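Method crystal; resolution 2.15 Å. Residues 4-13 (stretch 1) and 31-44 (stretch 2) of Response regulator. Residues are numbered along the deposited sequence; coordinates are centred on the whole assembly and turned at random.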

# COMPACT_ATOMS: atom_id res chain seq x y z
N ASN B 4 -30.34 4.77 14.54
CA ASN B 4 -28.98 5.19 14.89
C ASN B 4 -28.73 6.63 14.47
O ASN B 4 -29.24 7.12 13.44
CB ASN B 4 -27.90 4.32 14.22
CG ASN B 4 -28.10 2.81 14.44
OD1 ASN B 4 -29.16 2.27 14.15
ND2 ASN B 4 -27.04 2.12 14.90
N ARG B 5 -27.92 7.33 15.26
CA ARG B 5 -27.44 8.62 14.79
C ARG B 5 -26.38 8.39 13.69
O ARG B 5 -25.50 7.52 13.84
CB ARG B 5 -26.89 9.44 15.95
CG ARG B 5 -27.91 9.69 17.11
CD ARG B 5 -27.34 10.68 18.18
NE ARG B 5 -26.08 10.19 18.75
CZ ARG B 5 -25.36 10.86 19.66
NH1 ARG B 5 -25.81 12.02 20.12
NH2 ARG B 5 -24.22 10.37 20.13
N VAL B 6 -26.48 9.13 12.60
CA VAL B 6 -25.44 9.14 11.56
C VAL B 6 -24.87 10.55 11.56
O VAL B 6 -25.63 11.51 11.62
CB VAL B 6 -26.00 8.79 10.17
CG1 VAL B 6 -24.90 8.84 9.11
CG2 VAL B 6 -26.66 7.41 10.21
N PHE B 7 -23.55 10.67 11.59
CA PHE B 7 -22.88 11.98 11.51
C PHE B 7 -22.11 12.02 10.24
O PHE B 7 -21.24 11.15 10.02
CB PHE B 7 -21.93 12.17 12.69
CG PHE B 7 -22.64 12.19 14.03
CD1 PHE B 7 -23.19 13.38 14.52
CD2 PHE B 7 -22.80 11.03 14.78
CE1 PHE B 7 -23.90 13.41 15.76
CE2 PHE B 7 -23.50 11.06 16.03
CZ PHE B 7 -24.05 12.25 16.51
N ILE B 8 -22.42 13.00 9.40
CA ILE B 8 -21.71 13.22 8.16
C ILE B 8 -20.70 14.35 8.37
O ILE B 8 -21.08 15.48 8.72
CB ILE B 8 -22.66 13.65 7.01
CG1 ILE B 8 -23.66 12.54 6.73
CG2 ILE B 8 -21.84 14.01 5.71
CD1 ILE B 8 -24.88 12.95 5.91
N VAL B 9 -19.42 14.04 8.15
CA VAL B 9 -18.34 15.01 8.35
C VAL B 9 -17.61 15.28 7.01
O VAL B 9 -16.89 14.43 6.47
CB VAL B 9 -17.39 14.54 9.45
CG1 VAL B 9 -16.42 15.65 9.86
CG2 VAL B 9 -18.21 13.99 10.65
N ASP B 10 -17.82 16.47 6.46
CA ASP B 10 -17.34 16.78 5.12
C ASP B 10 -17.47 18.26 4.99
O ASP B 10 -18.58 18.80 5.14
CB ASP B 10 -18.27 16.11 4.10
CG ASP B 10 -17.79 16.26 2.65
OD1 ASP B 10 -16.81 17.00 2.36
OD2 ASP B 10 -18.41 15.58 1.78
N ASP B 11 -16.37 18.95 4.73
CA ASP B 11 -16.46 20.42 4.64
C ASP B 11 -16.90 20.93 3.23
O ASP B 11 -17.01 22.12 3.00
CB ASP B 11 -15.18 21.09 5.12
CG ASP B 11 -13.99 20.73 4.28
OD1 ASP B 11 -14.12 19.92 3.34
OD2 ASP B 11 -12.91 21.26 4.55
N ASP B 12 -17.15 20.01 2.31
CA ASP B 12 -17.61 20.41 1.00
C ASP B 12 -19.14 20.36 0.98
O ASP B 12 -19.76 19.33 1.19
CB ASP B 12 -17.00 19.51 -0.08
CG ASP B 12 -17.40 19.94 -1.50
OD1 ASP B 12 -18.50 19.60 -1.97
OD2 ASP B 12 -16.59 20.62 -2.16
N THR B 13 -19.73 21.52 0.77
CA THR B 13 -21.16 21.68 0.94
C THR B 13 -21.95 20.80 -0.03
O THR B 13 -22.94 20.22 0.35
CB THR B 13 -21.54 23.16 0.80
OG1 THR B 13 -20.97 23.88 1.92
CG2 THR B 13 -23.08 23.34 0.83
N GLU B 31 -27.14 14.02 10.93
CA GLU B 31 -26.71 15.37 11.16
C GLU B 31 -25.39 15.59 10.39
O GLU B 31 -24.49 14.77 10.46
CB GLU B 31 -26.53 15.57 12.66
CG GLU B 31 -25.83 16.86 12.99
CD GLU B 31 -26.15 17.42 14.41
OE1 GLU B 31 -26.22 16.64 15.40
OE2 GLU B 31 -26.30 18.67 14.51
N ALA B 32 -25.31 16.69 9.65
CA ALA B 32 -24.14 16.95 8.87
C ALA B 32 -23.31 18.08 9.47
O ALA B 32 -23.87 19.13 9.84
CB ALA B 32 -24.53 17.28 7.44
N PHE B 33 -21.99 17.87 9.56
CA PHE B 33 -21.03 18.87 10.08
C PHE B 33 -20.08 19.32 8.99
O PHE B 33 -19.30 18.49 8.47
CB PHE B 33 -20.18 18.25 11.19
CG PHE B 33 -20.96 18.00 12.44
CD1 PHE B 33 -20.90 18.89 13.50
CD2 PHE B 33 -21.80 16.90 12.53
CE1 PHE B 33 -21.65 18.67 14.63
CE2 PHE B 33 -22.56 16.69 13.66
CZ PHE B 33 -22.47 17.57 14.71
N GLN B 34 -20.11 20.60 8.63
CA GLN B 34 -19.16 21.10 7.66
C GLN B 34 -17.84 21.52 8.35
O GLN B 34 -16.85 21.82 7.67
CB GLN B 34 -19.73 22.28 6.86
CG GLN B 34 -21.27 22.30 6.71
CD GLN B 34 -21.73 22.03 5.28
OE1 GLN B 34 -22.77 21.39 5.05
NE2 GLN B 34 -20.96 22.54 4.30
N HIS B 35 -17.83 21.51 9.68
CA HIS B 35 -16.67 21.91 10.43
C HIS B 35 -16.22 20.79 11.34
O HIS B 35 -16.82 20.54 12.40
CB HIS B 35 -16.96 23.17 11.30
CG HIS B 35 -17.36 24.36 10.50
ND1 HIS B 35 -18.68 24.71 10.27
CD2 HIS B 35 -16.61 25.29 9.85
CE1 HIS B 35 -18.72 25.79 9.52
NE2 HIS B 35 -17.48 26.17 9.25
N PRO B 36 -15.14 20.11 10.93
CA PRO B 36 -14.66 18.94 11.65
C PRO B 36 -14.42 19.22 13.11
O PRO B 36 -14.72 18.39 13.97
CB PRO B 36 -13.33 18.62 10.94
CG PRO B 36 -13.53 19.12 9.53
CD PRO B 36 -14.52 20.27 9.60
N ARG B 37 -13.86 20.37 13.43
CA ARG B 37 -13.56 20.59 14.84
C ARG B 37 -14.78 20.70 15.72
O ARG B 37 -14.73 20.43 16.89
CB ARG B 37 -12.74 21.84 15.04
CG ARG B 37 -12.55 22.03 16.51
CD ARG B 37 -11.61 23.14 16.80
NE ARG B 37 -11.42 23.17 18.24
CZ ARG B 37 -11.86 22.23 19.07
NH1 ARG B 37 -12.51 21.15 18.60
NH2 ARG B 37 -11.64 22.37 20.38
N ALA B 38 -15.90 21.11 15.14
CA ALA B 38 -17.11 21.16 15.93
C ALA B 38 -17.58 19.74 16.16
O ALA B 38 -18.08 19.38 17.25
CB ALA B 38 -18.20 21.97 15.17
N PHE B 39 -17.43 18.91 15.13
CA PHE B 39 -17.82 17.52 15.28
C PHE B 39 -17.01 16.87 16.39
O PHE B 39 -17.52 16.03 17.13
CB PHE B 39 -17.62 16.76 13.97
CG PHE B 39 -17.64 15.26 14.15
CD1 PHE B 39 -18.84 14.58 14.31
CD2 PHE B 39 -16.47 14.54 14.11
CE1 PHE B 39 -18.88 13.20 14.46
CE2 PHE B 39 -16.47 13.18 14.25
CZ PHE B 39 -17.69 12.50 14.42
N LEU B 40 -15.77 17.27 16.53
CA LEU B 40 -14.86 16.63 17.49
C LEU B 40 -15.17 16.93 18.96
O LEU B 40 -14.56 16.37 19.86
CB LEU B 40 -13.41 16.97 17.17
CG LEU B 40 -12.85 16.30 15.90
CD1 LEU B 40 -11.39 16.61 15.69
CD2 LEU B 40 -13.09 14.78 15.97
N THR B 41 -16.13 17.81 19.22
CA THR B 41 -16.49 18.11 20.60
C THR B 41 -17.48 17.06 21.08
O THR B 41 -17.70 16.90 22.29
CB THR B 41 -17.14 19.53 20.74
OG1 THR B 41 -18.36 19.59 19.98
CG2 THR B 41 -16.19 20.63 20.25
N LEU B 42 -18.07 16.33 20.13
CA LEU B 42 -19.11 15.34 20.46
C LEU B 42 -18.52 14.08 21.03
O LEU B 42 -17.42 13.69 20.68
CB LEU B 42 -19.92 14.97 19.22
CG LEU B 42 -20.74 16.08 18.56
CD1 LEU B 42 -21.46 15.54 17.37
CD2 LEU B 42 -21.69 16.62 19.61
N SER B 43 -19.26 13.41 21.91
CA SER B 43 -18.80 12.09 22.37
C SER B 43 -19.77 11.03 21.82
O SER B 43 -20.98 11.14 21.92
CB SER B 43 -18.62 12.00 23.92
OG SER B 43 -17.42 12.65 24.39
N LEU B 44 -19.21 10.02 21.17
CA LEU B 44 -20.02 9.15 20.38
C LEU B 44 -20.27 7.80 21.03
O LEU B 44 -19.50 7.36 21.88
CB LEU B 44 -19.32 8.99 19.04
CG LEU B 44 -18.97 10.38 18.52
CD1 LEU B 44 -17.89 10.30 17.46
CD2 LEU B 44 -20.24 11.09 18.01

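Phe7 is the hub of this contact: a single side chain on strand 6-9 meets four hydrophobic side chains of the other stretch. Its CD1 lies 3.5 Å from CE2 of Phe33, which approaches near the plane of the Phe7 ring; its CE1 is 3.6 Å from CD1 of Leu42; its CE2 is 3.8 Å from CD2 of Leu44, which also makes an off-centre CH-pi contact 4.3 Å from the ring centroid; and its CB sits 3.7 Å from CE1 of Phe39. The partners come from strand, helix and the loop beyond, so one side chain gathers all three.

Beneath this cluster runs a parallel strand pair, residues 6-9 beside 31-33, with axes 4.7 Å apart at closest approach. Parallel pairing makes one residue bond to two neighbours. Glu31 N donates to Val6 O (3.0 Å), while Glu31 O accepts from Ile8 N (2.9 Å). Ile8 O then accepts a hydrogen bond from Phe33 N at 2.7 Å, almost straight at 178°, and Asp10 N closes the ladder on Phe33 O at 3.2 Å.

The alternation of the strands sorts the side chains. Phe7, Val9, Glu31 and Phe33 share one face, where the helix residues Pro36 and Phe39 pack on Val9 and Phe39 also on Phe7; Ile8 and Ala32 share the other, where their CB atoms stand 4.1 Å apart. Val9 packs precisely: its CG2 lies over the face of the Phe39 ring, 3.7 Å from the centroid and only 8° off the normal, and its CG1 is 4.1 Å from CA of Pro36.

Past the strands, the backbones stay close. Gln34 CA makes a CA-H...O contact with Asp10 O at 3.5 Å, and Asp11 CA makes another with Gln34 O at 3.4 Å. The Gln34 side chain, off the usual rotamer wells, reaches Thr13, where NE2 donates a weak hydrogen bond to OG1: 2.7 Å, but bent to 122°.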